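Local atomic coordinates of galactose-1-phosphate uridylyltransferase (Pyrobaculum aerophilum str. IM2, PDB entry 6K9Z), a protein that probably transfers a uridylyl group between UDP-glucose and galactose 1-phosphate, and binds zinc, iron(III) and UDP. Residues C170-I175 / Q261-H266; W190-P195 / V204-K209; R212-E217 / A254-P259. The protein carries 1 engineered substitution. All coordinates share one frame; numbering follows the deposited sequence.

Contact 1 (C170-I175 / Q261-H266); sequences CLHCRI and QYYHLH. With ZN (zinc ion), chain D; FE (Fe (III) ion), chain E.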
loop_
_atom_site.group_PDB
_atom_site.type_symbol
_atom_site.label_atom_id
_atom_site.label_comp_id
_atom_site.label_asym_id
_atom_site.label_seq_id
_atom_site.Cartn_x
_atom_site.Cartn_y
_atom_site.Cartn_z
ATOM N N CYS A 170 -13.118 -24.804 -0.702
ATOM C CA CYS A 170 -12.213 -23.672 -1.011
ATOM C C CYS A 170 -13.053 -22.428 -1.393
ATOM O O CYS A 170 -13.834 -22.469 -2.373
ATOM C CB CYS A 170 -11.278 -24.049 -2.163
ATOM S SG CYS A 170 -10.354 -22.654 -2.856
ATOM N N LEU A 171 -12.869 -21.325 -0.610
ATOM C CA LEU A 171 -13.626 -20.055 -0.848
ATOM C C LEU A 171 -13.322 -19.519 -2.250
ATOM O O LEU A 171 -14.249 -19.072 -2.930
ATOM C CB LEU A 171 -13.271 -18.976 0.173
ATOM C CG LEU A 171 -14.039 -17.661 -0.004
ATOM C CD1 LEU A 171 -15.543 -17.870 -0.128
ATOM C CD2 LEU A 171 -13.715 -16.741 1.149
ATOM N N HIS A 172 -12.065 -19.632 -2.687
ATOM C CA HIS A 172 -11.675 -19.137 -4.035
ATOM C C HIS A 172 -12.457 -19.908 -5.102
ATOM O O HIS A 172 -12.916 -19.291 -6.069
ATOM C CB HIS A 172 -10.167 -19.307 -4.255
ATOM C CG HIS A 172 -9.318 -18.588 -3.264
ATOM N ND1 HIS A 172 -8.842 -17.317 -3.491
ATOM C CD2 HIS A 172 -8.846 -18.961 -2.057
ATOM C CE1 HIS A 172 -8.118 -16.934 -2.464
ATOM N NE2 HIS A 172 -8.101 -17.925 -1.574
ATOM N N CYS A 173 -12.599 -21.219 -4.914
ATOM C CA CYS A 173 -13.338 -22.067 -5.889
ATOM C C CYS A 173 -14.788 -21.502 -5.991
ATOM O O CYS A 173 -15.387 -21.418 -7.129
ATOM C CB CYS A 173 -13.333 -23.533 -5.450
ATOM S SG CYS A 173 -11.857 -24.449 -6.027
ATOM N N ARG A 174 -15.366 -21.198 -4.838
ATOM C CA ARG A 174 -16.790 -20.722 -4.749
ATOM C C ARG A 174 -16.899 -19.383 -5.492
ATOM O O ARG A 174 -17.831 -19.190 -6.249
ATOM C CB ARG A 174 -17.192 -20.646 -3.282
ATOM C CG ARG A 174 -17.116 -21.988 -2.560
ATOM C CD ARG A 174 -18.281 -22.908 -2.905
ATOM N NE ARG A 174 -19.546 -22.168 -2.971
ATOM C CZ ARG A 174 -20.167 -21.539 -1.950
ATOM N NH1 ARG A 174 -19.635 -21.526 -0.736
ATOM N NH2 ARG A 174 -21.323 -20.913 -2.162
ATOM N N ILE A 175 -15.962 -18.479 -5.266
ATOM C CA ILE A 175 -15.960 -17.146 -5.932
ATOM C C ILE A 175 -15.820 -17.312 -7.458
ATOM O O ILE A 175 -16.640 -16.755 -8.240
ATOM C CB ILE A 175 -14.897 -16.241 -5.300
ATOM C CG1 ILE A 175 -15.287 -15.818 -3.890
ATOM C CG2 ILE A 175 -14.666 -15.041 -6.210
ATOM C CD1 ILE A 175 -14.202 -15.097 -3.107
ATOM N N GLN A 261 -5.050 -27.379 -0.121
ATOM C CA GLN A 261 -6.480 -27.601 -0.447
ATOM C C GLN A 261 -7.271 -26.296 -0.264
ATOM O O GLN A 261 -8.308 -26.172 -0.913
ATOM C CB GLN A 261 -7.046 -28.702 0.451
ATOM C CG GLN A 261 -6.677 -30.099 -0.012
ATOM C CD GLN A 261 -7.224 -31.136 0.958
ATOM O OE1 GLN A 261 -7.199 -30.957 2.183
ATOM N NE2 GLN A 261 -7.778 -32.208 0.416
ATOM N N TYR A 262 -6.811 -25.370 0.581
ATOM C CA TYR A 262 -7.636 -24.247 1.114
ATOM C C TYR A 262 -7.271 -22.932 0.427
ATOM O O TYR A 262 -8.036 -21.932 0.570
ATOM C CB TYR A 262 -7.455 -24.065 2.620
ATOM C CG TYR A 262 -6.026 -23.935 3.084
ATOM C CD1 TYR A 262 -5.297 -25.069 3.428
ATOM C CD2 TYR A 262 -5.405 -22.692 3.171
ATOM C CE1 TYR A 262 -3.986 -24.983 3.848
ATOM C CE2 TYR A 262 -4.079 -22.601 3.565
ATOM C CZ TYR A 262 -3.385 -23.742 3.909
ATOM O OH TYR A 262 -2.089 -23.674 4.313
ATOM N N TYR A 263 -6.148 -22.931 -0.278
ATOM C CA TYR A 263 -5.727 -21.732 -1.033
ATOM C C TYR A 263 -5.583 -22.068 -2.506
ATOM O O TYR A 263 -5.372 -23.213 -2.892
ATOM C CB TYR A 263 -4.456 -21.139 -0.448
ATOM C CG TYR A 263 -4.169 -19.712 -0.884
ATOM C CD1 TYR A 263 -4.959 -18.667 -0.450
ATOM C CD2 TYR A 263 -3.034 -19.387 -1.620
ATOM C CE1 TYR A 263 -4.656 -17.341 -0.739
ATOM C CE2 TYR A 263 -2.743 -18.063 -1.963
ATOM C CZ TYR A 263 -3.553 -17.045 -1.512
ATOM O OH TYR A 263 -3.209 -15.742 -1.806
ATOM N N HIS A 264 -5.932 -21.063 -3.312
ATOM C CA HIS A 264 -6.037 -21.137 -4.792
ATOM C C HIS A 264 -5.212 -20.001 -5.407
ATOM O O HIS A 264 -5.471 -18.839 -5.057
ATOM C CB HIS A 264 -7.532 -21.008 -5.115
ATOM C CG HIS A 264 -7.979 -21.428 -6.472
ATOM N ND1 HIS A 264 -9.149 -22.129 -6.662
ATOM C CD2 HIS A 264 -7.478 -21.192 -7.700
ATOM C CE1 HIS A 264 -9.335 -22.334 -7.945
ATOM N NE2 HIS A 264 -8.326 -21.770 -8.603
ATOM N N LEU A 265 -4.340 -20.387 -6.405
ATOM C CA LEU A 265 -3.430 -19.328 -6.863
ATOM C C LEU A 265 -4.216 -18.363 -7.729
ATOM O O LEU A 265 -5.268 -18.757 -8.367
ATOM C CB LEU A 265 -2.239 -19.894 -7.630
ATOM C CG LEU A 265 -2.511 -20.656 -8.916
ATOM C CD1 LEU A 265 -2.764 -19.781 -10.128
ATOM C CD2 LEU A 265 -1.302 -21.560 -9.235
ATOM N N HIS A 266 -3.807 -17.160 -7.914
ATOM C CA HIS A 266 -4.479 -16.171 -8.800
ATOM C C HIS A 266 -3.472 -15.063 -9.093
ATOM O O HIS A 266 -2.622 -14.780 -8.183
ATOM C CB HIS A 266 -5.771 -15.634 -8.166
ATOM C CG HIS A 266 -5.619 -15.228 -6.724
ATOM N ND1 HIS A 266 -5.565 -16.160 -5.674
ATOM C CD2 HIS A 266 -5.546 -14.016 -6.146
ATOM C CE1 HIS A 266 -5.444 -15.507 -4.524
ATOM N NE2 HIS A 266 -5.490 -14.207 -4.763
HETATM ZN ZN ZN D . -10.004 -23.517 -4.997
HETATM FE FE FE E . -5.143 -12.415 -3.505
HETATM O O HOH W 1 -10.605 -21.365 1.298
HETATM O O HOH W 2 -7.333 -12.267 -3.084
#
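Cys170 SG, facing His264 across the contact, is held twice: it bonds the zinc ion at 2.3 Å and accepts the N-H of Cys173 at 3.4 Å, an N-cap bond at the start of helix 171-178. The CxxC pair Cys170 and Cys173, with His264 and with His211 from another loop, makes a Cys2His2 zinc site. His264 ND1 meets the metal at 2.3 Å, and both sulfurs lie at the edge of its ring. His264 NE2 is hydrogen-bonded to Pro208 O. Next to the metal, His172 CB packs 3.3 Å from His264 CB, the two side chains running antiparallel past one another. The His172 ring then joins an aromatic cluster, NE2 lying 3.4 Å from Tyr263 CD1 with the planes at 87°, and CE1 3.7 Å from His266 CE1. Tyr207 OH and Ser160 OG hydrogen-bond to ND1 and NE2 of His172, and Phe8 of the second subunit stacks on its ring. A water links Leu171 N to Tyr262 O. His266 NE2 binds the iron(III) ion at 2.2 Å, beside Glu156, His252 and Glu268, while its ND1 donates to His264 O at 2.8 Å within the ring plane, fixing the imidazole's rotation.

Contact 2 (W190-P195 / V204-K209); sequences WKAFVP and VHIYPK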
loop_
_atom_site.group_PDB
_atom_site.type_symbol
_atom_site.label_atom_id
_atom_site.label_comp_id
_atom_site.label_asym_id
_atom_site.label_seq_id
_atom_site.Cartn_x
_atom_site.Cartn_y
_atom_site.Cartn_z
ATOM N N TRP A 190 -9.151 -20.655 -17.495
ATOM C CA TRP A 190 -8.981 -19.397 -16.694
ATOM C C TRP A 190 -10.231 -18.516 -16.760
ATOM O O TRP A 190 -10.953 -18.527 -17.769
ATOM C CB TRP A 190 -7.741 -18.632 -17.116
ATOM C CG TRP A 190 -6.505 -19.451 -16.932
ATOM C CD1 TRP A 190 -5.989 -20.343 -17.827
ATOM C CD2 TRP A 190 -5.647 -19.488 -15.776
ATOM N NE1 TRP A 190 -4.891 -20.954 -17.300
ATOM C CE2 TRP A 190 -4.626 -20.428 -16.065
ATOM C CE3 TRP A 190 -5.534 -18.703 -14.617
ATOM C CZ2 TRP A 190 -3.592 -20.692 -15.166
ATOM C CZ3 TRP A 190 -4.533 -18.992 -13.716
ATOM C CH2 TRP A 190 -3.577 -19.968 -13.995
ATOM N N LYS A 191 -10.521 -17.851 -15.637
ATOM C CA LYS A 191 -11.524 -16.784 -15.569
ATOM C C LYS A 191 -10.806 -15.521 -15.075
ATOM O O LYS A 191 -10.096 -15.583 -14.040
ATOM C CB LYS A 191 -12.587 -17.126 -14.524
ATOM C CG LYS A 191 -13.684 -18.010 -14.968
ATOM C CD LYS A 191 -14.941 -17.691 -14.067
ATOM C CE LYS A 191 -16.166 -18.377 -14.555
ATOM N NZ LYS A 191 -17.311 -18.110 -13.664
ATOM N N ALA A 192 -11.035 -14.415 -15.755
ATOM C CA ALA A 192 -10.577 -13.070 -15.365
ATOM C C ALA A 192 -11.805 -12.212 -15.048
ATOM O O ALA A 192 -12.700 -12.135 -15.886
ATOM C CB ALA A 192 -9.839 -12.503 -16.549
ATOM N N PHE A 193 -11.873 -11.638 -13.863
ATOM C CA PHE A 193 -13.068 -10.905 -13.385
ATOM C C PHE A 193 -12.586 -9.743 -12.533
ATOM O O PHE A 193 -11.496 -9.799 -11.936
ATOM C CB PHE A 193 -14.055 -11.834 -12.662
ATOM C CG PHE A 193 -13.482 -12.516 -11.446
ATOM C CD1 PHE A 193 -13.538 -11.912 -10.206
ATOM C CD2 PHE A 193 -12.848 -13.752 -11.549
ATOM C CE1 PHE A 193 -13.015 -12.535 -9.090
ATOM C CE2 PHE A 193 -12.283 -14.343 -10.427
ATOM C CZ PHE A 193 -12.407 -13.751 -9.195
ATOM N N VAL A 194 -13.417 -8.713 -12.442
ATOM C CA VAL A 194 -13.216 -7.653 -11.438
ATOM C C VAL A 194 -13.779 -8.203 -10.135
ATOM O O VAL A 194 -14.962 -8.578 -10.071
ATOM C CB VAL A 194 -13.875 -6.332 -11.847
ATOM C CG1 VAL A 194 -13.706 -5.328 -10.741
ATOM C CG2 VAL A 194 -13.283 -5.805 -13.151
ATOM N N PRO A 195 -12.996 -8.355 -9.053
ATOM C CA PRO A 195 -13.595 -8.853 -7.821
ATOM C C PRO A 195 -14.600 -7.868 -7.210
ATOM O O PRO A 195 -14.458 -6.640 -7.388
ATOM C CB PRO A 195 -12.409 -8.995 -6.867
ATOM C CG PRO A 195 -11.317 -8.146 -7.453
ATOM C CD PRO A 195 -11.553 -8.129 -8.947
ATOM N N VAL A 204 -8.306 -6.522 -11.942
ATOM C CA VAL A 204 -8.742 -7.809 -12.535
ATOM C C VAL A 204 -7.964 -8.928 -11.869
ATOM O O VAL A 204 -6.710 -8.832 -11.750
ATOM C CB VAL A 204 -8.575 -7.787 -14.067
ATOM C CG1 VAL A 204 -9.025 -9.138 -14.641
ATOM C CG2 VAL A 204 -9.309 -6.670 -14.745
ATOM N N HIS A 205 -8.675 -9.953 -11.393
ATOM C CA HIS A 205 -8.047 -11.186 -10.846
ATOM C C HIS A 205 -8.201 -12.305 -11.867
ATOM O O HIS A 205 -9.317 -12.420 -12.479
ATOM C CB HIS A 205 -8.672 -11.531 -9.512
ATOM C CG HIS A 205 -8.323 -10.594 -8.417
ATOM N ND1 HIS A 205 -8.530 -10.912 -7.115
ATOM C CD2 HIS A 205 -7.833 -9.330 -8.462
ATOM C CE1 HIS A 205 -8.182 -9.880 -6.370
ATOM N NE2 HIS A 205 -7.764 -8.880 -7.183
ATOM N N ILE A 206 -7.146 -13.077 -12.068
ATOM C CA ILE A 206 -7.137 -14.162 -13.073
ATOM C C ILE A 206 -6.929 -15.451 -12.267
ATOM O O ILE A 206 -5.812 -15.689 -11.706
ATOM C CB ILE A 206 -6.122 -13.909 -14.187
ATOM C CG1 ILE A 206 -6.375 -12.532 -14.838
ATOM C CG2 ILE A 206 -6.130 -15.024 -15.227
ATOM C CD1 ILE A 206 -5.444 -12.163 -15.985
ATOM N N TYR A 207 -7.927 -16.318 -12.314
ATOM C CA TYR A 207 -7.916 -17.584 -11.543
ATOM C C TYR A 207 -8.021 -18.778 -12.459
ATOM O O TYR A 207 -8.734 -18.741 -13.469
ATOM C CB TYR A 207 -9.109 -17.715 -10.610
ATOM C CG TYR A 207 -8.981 -17.060 -9.259
ATOM C CD1 TYR A 207 -9.283 -15.714 -9.066
ATOM C CD2 TYR A 207 -8.689 -17.820 -8.148
ATOM C CE1 TYR A 207 -9.233 -15.148 -7.799
ATOM C CE2 TYR A 207 -8.628 -17.275 -6.889
ATOM C CZ TYR A 207 -8.921 -15.940 -6.700
ATOM O OH TYR A 207 -8.857 -15.445 -5.425
ATOM N N PRO A 208 -7.348 -19.881 -12.105
ATOM C CA PRO A 208 -7.568 -21.131 -12.830
ATOM C C PRO A 208 -8.922 -21.711 -12.398
ATOM O O PRO A 208 -9.339 -21.599 -11.224
ATOM C CB PRO A 208 -6.375 -21.989 -12.387
ATOM C CG PRO A 208 -6.113 -21.540 -10.954
ATOM C CD PRO A 208 -6.478 -20.058 -10.937
ATOM N N LYS A 209 -9.614 -22.315 -13.373
ATOM C CA LYS A 209 -10.937 -22.916 -13.121
ATOM C C LYS A 209 -10.747 -24.190 -12.285
ATOM O O LYS A 209 -11.659 -24.521 -11.547
ATOM C CB LYS A 209 -11.621 -23.192 -14.458
ATOM C CG LYS A 209 -12.185 -21.934 -15.106
ATOM C CD LYS A 209 -12.664 -22.148 -16.539
ATOM C CE LYS A 209 -13.490 -20.982 -17.041
ATOM N NZ LYS A 209 -14.199 -21.313 -18.306
#
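Ala192 CB packs against Ile206 CG1 at 3.9 Å and against Val204 CG1, a small apolar centre on one face of the two strands. On the same face the Trp190 indole reaches across to the partner strand: Pro208 CB sits 3.8 Å from the centroid of its six-membered ring, a CH-pi contact over the face, and CE3 comes within 3.3 Å of Tyr207 C. Helix 220-240 covers this side, and Glu222 O takes the indole N-H. The other face carries the rings of Phe193, His205 and Tyr207. Phe193 CE2 approaches Tyr207 CD1 at 3.6 Å; the ring planes are within 15° of parallel, but the offset is too great for a real stack. Pro195 CG lies over the centre of the His205 imidazole, 3.6 Å from its centroid.

The strands form a beta hairpin within the long antiparallel sheet of the half-barrel. Lys191 pairs with Tyr207, and Phe193 with His205, as hydrogen-bonded pairs, Lys191 N reaching Tyr207 O at 2.9 Å; Ala192-Ile206 lies between them and Trp190-Pro208 beyond Lys191-Tyr207, both non-hydrogen-bonded. Strand 202-208 continues the sheet through backbone bonds to strand 266-271, and strand 190-193 through bonds to strand 183-186. The face carrying Phe193, His205 and Tyr207 borders the iron site: Tyr207 stacks on the iron ligand His266, and His205, bonded through NE2 to Glu203, lies about 5 Å by nearest side-chain atoms from the iron. At the polar edge the extended chains of Lys191 and Lys209 cross at about a right angle, CE of Lys209 touching CG of Lys191. Their NZ atoms stay 6.4 Å apart, Lys191 NZ bonded to the carbonyl oxygens of Val176 and Glu179, and Lys209 NZ to Asn187 O and Gln186 OE1.

Contact 3 (R212-E217 / A254-P259); sequences RSLLTE and APLPRP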
loop_
_atom_site.group_PDB
_atom_site.type_symbol
_atom_site.label_atom_id
_atom_site.label_comp_id
_atom_site.label_asym_id
_atom_site.label_seq_id
_atom_site.Cartn_x
_atom_site.Cartn_y
_atom_site.Cartn_z
ATOM N N ARG A 212 -5.832 -25.015 -8.284
ATOM C CA ARG A 212 -4.363 -25.129 -8.268
ATOM C C ARG A 212 -3.866 -24.128 -7.234
ATOM O O ARG A 212 -4.440 -23.017 -7.206
ATOM C CB ARG A 212 -3.812 -24.725 -9.621
ATOM C CG ARG A 212 -4.398 -25.504 -10.800
ATOM C CD ARG A 212 -3.986 -26.911 -10.802
ATOM N NE ARG A 212 -4.289 -27.558 -12.093
ATOM C CZ ARG A 212 -4.294 -28.865 -12.265
ATOM N NH1 ARG A 212 -4.096 -29.657 -11.229
ATOM N NH2 ARG A 212 -4.549 -29.398 -13.444
ATOM N N SER A 213 -2.850 -24.483 -6.462
ATOM C CA SER A 213 -2.284 -23.538 -5.465
ATOM C C SER A 213 -0.833 -23.150 -5.746
ATOM O O SER A 213 -0.384 -22.131 -5.133
ATOM C CB SER A 213 -2.436 -24.103 -4.064
ATOM O OG SER A 213 -1.929 -25.411 -3.985
ATOM N N LEU A 214 -0.094 -23.899 -6.569
ATOM C CA LEU A 214 1.287 -23.550 -6.964
ATOM C C LEU A 214 1.334 -23.430 -8.477
ATOM O O LEU A 214 0.728 -24.232 -9.172
ATOM C CB LEU A 214 2.326 -24.576 -6.493
ATOM C CG LEU A 214 2.517 -24.743 -4.995
ATOM C CD1 LEU A 214 3.412 -25.965 -4.756
ATOM C CD2 LEU A 214 3.075 -23.503 -4.327
ATOM N N LEU A 215 2.111 -22.454 -8.960
ATOM C CA LEU A 215 2.350 -22.266 -10.404
ATOM C C LEU A 215 2.865 -23.576 -11.008
ATOM O O LEU A 215 2.639 -23.852 -12.202
ATOM C CB LEU A 215 3.367 -21.124 -10.565
ATOM C CG LEU A 215 3.669 -20.697 -12.002
ATOM C CD1 LEU A 215 2.481 -19.990 -12.621
ATOM C CD2 LEU A 215 4.895 -19.807 -12.025
ATOM N N THR A 216 3.630 -24.329 -10.232
ATOM C CA THR A 216 4.295 -25.568 -10.705
ATOM C C THR A 216 3.295 -26.714 -10.868
ATOM O O THR A 216 3.691 -27.715 -11.490
ATOM C CB THR A 216 5.446 -25.928 -9.764
ATOM O OG1 THR A 216 4.930 -25.900 -8.440
ATOM C CG2 THR A 216 6.567 -24.912 -9.873
ATOM N N GLU A 217 2.065 -26.572 -10.408
ATOM C CA GLU A 217 1.019 -27.591 -10.637
ATOM C C GLU A 217 0.409 -27.416 -12.013
ATOM O O GLU A 217 -0.321 -28.345 -12.436
ATOM C CB GLU A 217 -0.118 -27.481 -9.648
ATOM C CG GLU A 217 0.214 -27.938 -8.246
ATOM C CD GLU A 217 -0.971 -27.646 -7.355
ATOM O OE1 GLU A 217 -1.201 -26.474 -7.085
ATOM O OE2 GLU A 217 -1.739 -28.591 -7.032
ATOM N N ALA A 254 0.293 -20.383 -2.973
ATOM C CA ALA A 254 0.728 -21.009 -1.724
ATOM C C ALA A 254 2.211 -20.767 -1.465
ATOM O O ALA A 254 3.073 -20.671 -2.357
ATOM C CB ALA A 254 0.467 -22.483 -1.763
ATOM N N PRO A 255 2.573 -20.831 -0.173
ATOM C CA PRO A 255 3.980 -20.923 0.168
ATOM C C PRO A 255 4.593 -22.190 -0.432
ATOM O O PRO A 255 3.860 -23.165 -0.682
ATOM C CB PRO A 255 4.031 -20.960 1.678
ATOM C CG PRO A 255 2.627 -20.515 2.092
ATOM C CD PRO A 255 1.682 -20.997 0.993
ATOM N N LEU A 256 5.922 -22.192 -0.540
ATOM C CA LEU A 256 6.674 -23.397 -0.941
ATOM C C LEU A 256 6.711 -24.334 0.250
ATOM O O LEU A 256 6.749 -23.893 1.400
ATOM C CB LEU A 256 8.068 -22.983 -1.393
ATOM C CG LEU A 256 8.073 -21.925 -2.485
ATOM C CD1 LEU A 256 9.474 -21.748 -3.023
ATOM C CD2 LEU A 256 7.100 -22.256 -3.616
ATOM N N PRO A 257 6.821 -25.656 0.025
ATOM C CA PRO A 257 6.887 -26.250 -1.315
ATOM C C PRO A 257 5.643 -27.064 -1.695
ATOM O O PRO A 257 5.735 -27.760 -2.725
ATOM C CB PRO A 257 8.033 -27.257 -1.153
ATOM C CG PRO A 257 7.818 -27.750 0.254
ATOM C CD PRO A 257 7.199 -26.616 1.055
ATOM N N ARG A 258 4.567 -27.000 -0.900
ATOM C CA ARG A 258 3.468 -28.002 -1.060
ATOM C C ARG A 258 2.120 -27.373 -1.382
ATOM O O ARG A 258 1.686 -26.363 -0.790
ATOM C CB ARG A 258 3.400 -28.998 0.096
ATOM C CG ARG A 258 2.784 -28.529 1.392
ATOM C CD ARG A 258 2.903 -29.625 2.460
ATOM N NE ARG A 258 4.298 -29.997 2.741
ATOM C CZ ARG A 258 5.136 -29.263 3.462
ATOM N NH1 ARG A 258 4.715 -28.146 4.012
ATOM N NH2 ARG A 258 6.380 -29.633 3.666
ATOM N N PRO A 259 1.417 -27.991 -2.354
ATOM C CA PRO A 259 0.043 -27.638 -2.637
ATOM C C PRO A 259 -0.819 -27.547 -1.364
ATOM O O PRO A 259 -0.615 -28.312 -0.386
ATOM C CB PRO A 259 -0.439 -28.722 -3.587
ATOM C CG PRO A 259 0.826 -29.172 -4.301
ATOM C CD PRO A 259 1.923 -29.019 -3.269
#
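The flat carboxylate of Glu217 meets the ring of Pro259, OE2 lying 3.7 Å from Pro259 CB as the two side chains cross obliquely. Its other oxygen, OE1, turns back to its own segment: Ser213 N reaches it almost head-on at 2.7 Å, and Leu214 N bonds to its anti lone pair at 2.8 Å. Each guanidinium has a face covered from its own segment, that of Arg212 by Glu217 O and that of Arg258 by Pro257 CD.

Leu214 carries the apolar part, pushing its two methyls in among the carbonyls and prolines of the partner loop. CD2 lies 3.4 Å from Ala254 O and also touches Ala254 CB, whereas CD1 comes to 3.6 Å from Pro257 O, just past the cis peptide that precedes Pro257, and 3.7 Å from Pro259 CD. From the same chain, Gln110 and Glu114 of helix 96-114 also pack on Leu214. One backbone bond spans the contact, Ala254 N to Ser213 O at 2.9 Å with an angle of 166° at the hydrogen. Ser213 OG packs on Pro259 CA and is hydrogen-bonded to Thr260 N.

The contact joins the loop leading into helix 220-240 to the loop between strands 247-252 and 266-271. Residues 215-217 form a short 3-10 turn, closed by Glu217 N bonding back to Leu214 O. The side chain of Ser213 lies about 8 Å, by nearest atoms, from the zinc ion bound by His211. Two N-H donors on a single oxygen would stabilise Glu217 as a carboxylate and probably lower its pKa, while the same bonds hold its extended side chain reaching back to the backbone of Ser213 and Leu214.

In the fold
All three contacts lie in the C-terminal uridylyltransferase domain. Contact 1 closes the longest loop: its segments are 86 residues apart, and contact 2 falls between them, followed by contact 3, whose second segment ends just before residues 261-266. Contact 2 is a hairpin of the nine-stranded sheet, while contacts 1 and 3 share the loop from strand 247-252 to strand 266-271. Centre to centre, contact 1 lies about 11 Å from contact 2 and about 12 Å from contact 3, whereas contacts 2 and 3 are about 18 Å apart and merely adjoin in sequence. Contact 1 touches both: His172 and His264 reach contact 2, and Leu265 N is probably hydrogen-bonded to Arg212 O of contact 3. It places the zinc and iron sites against the sheet.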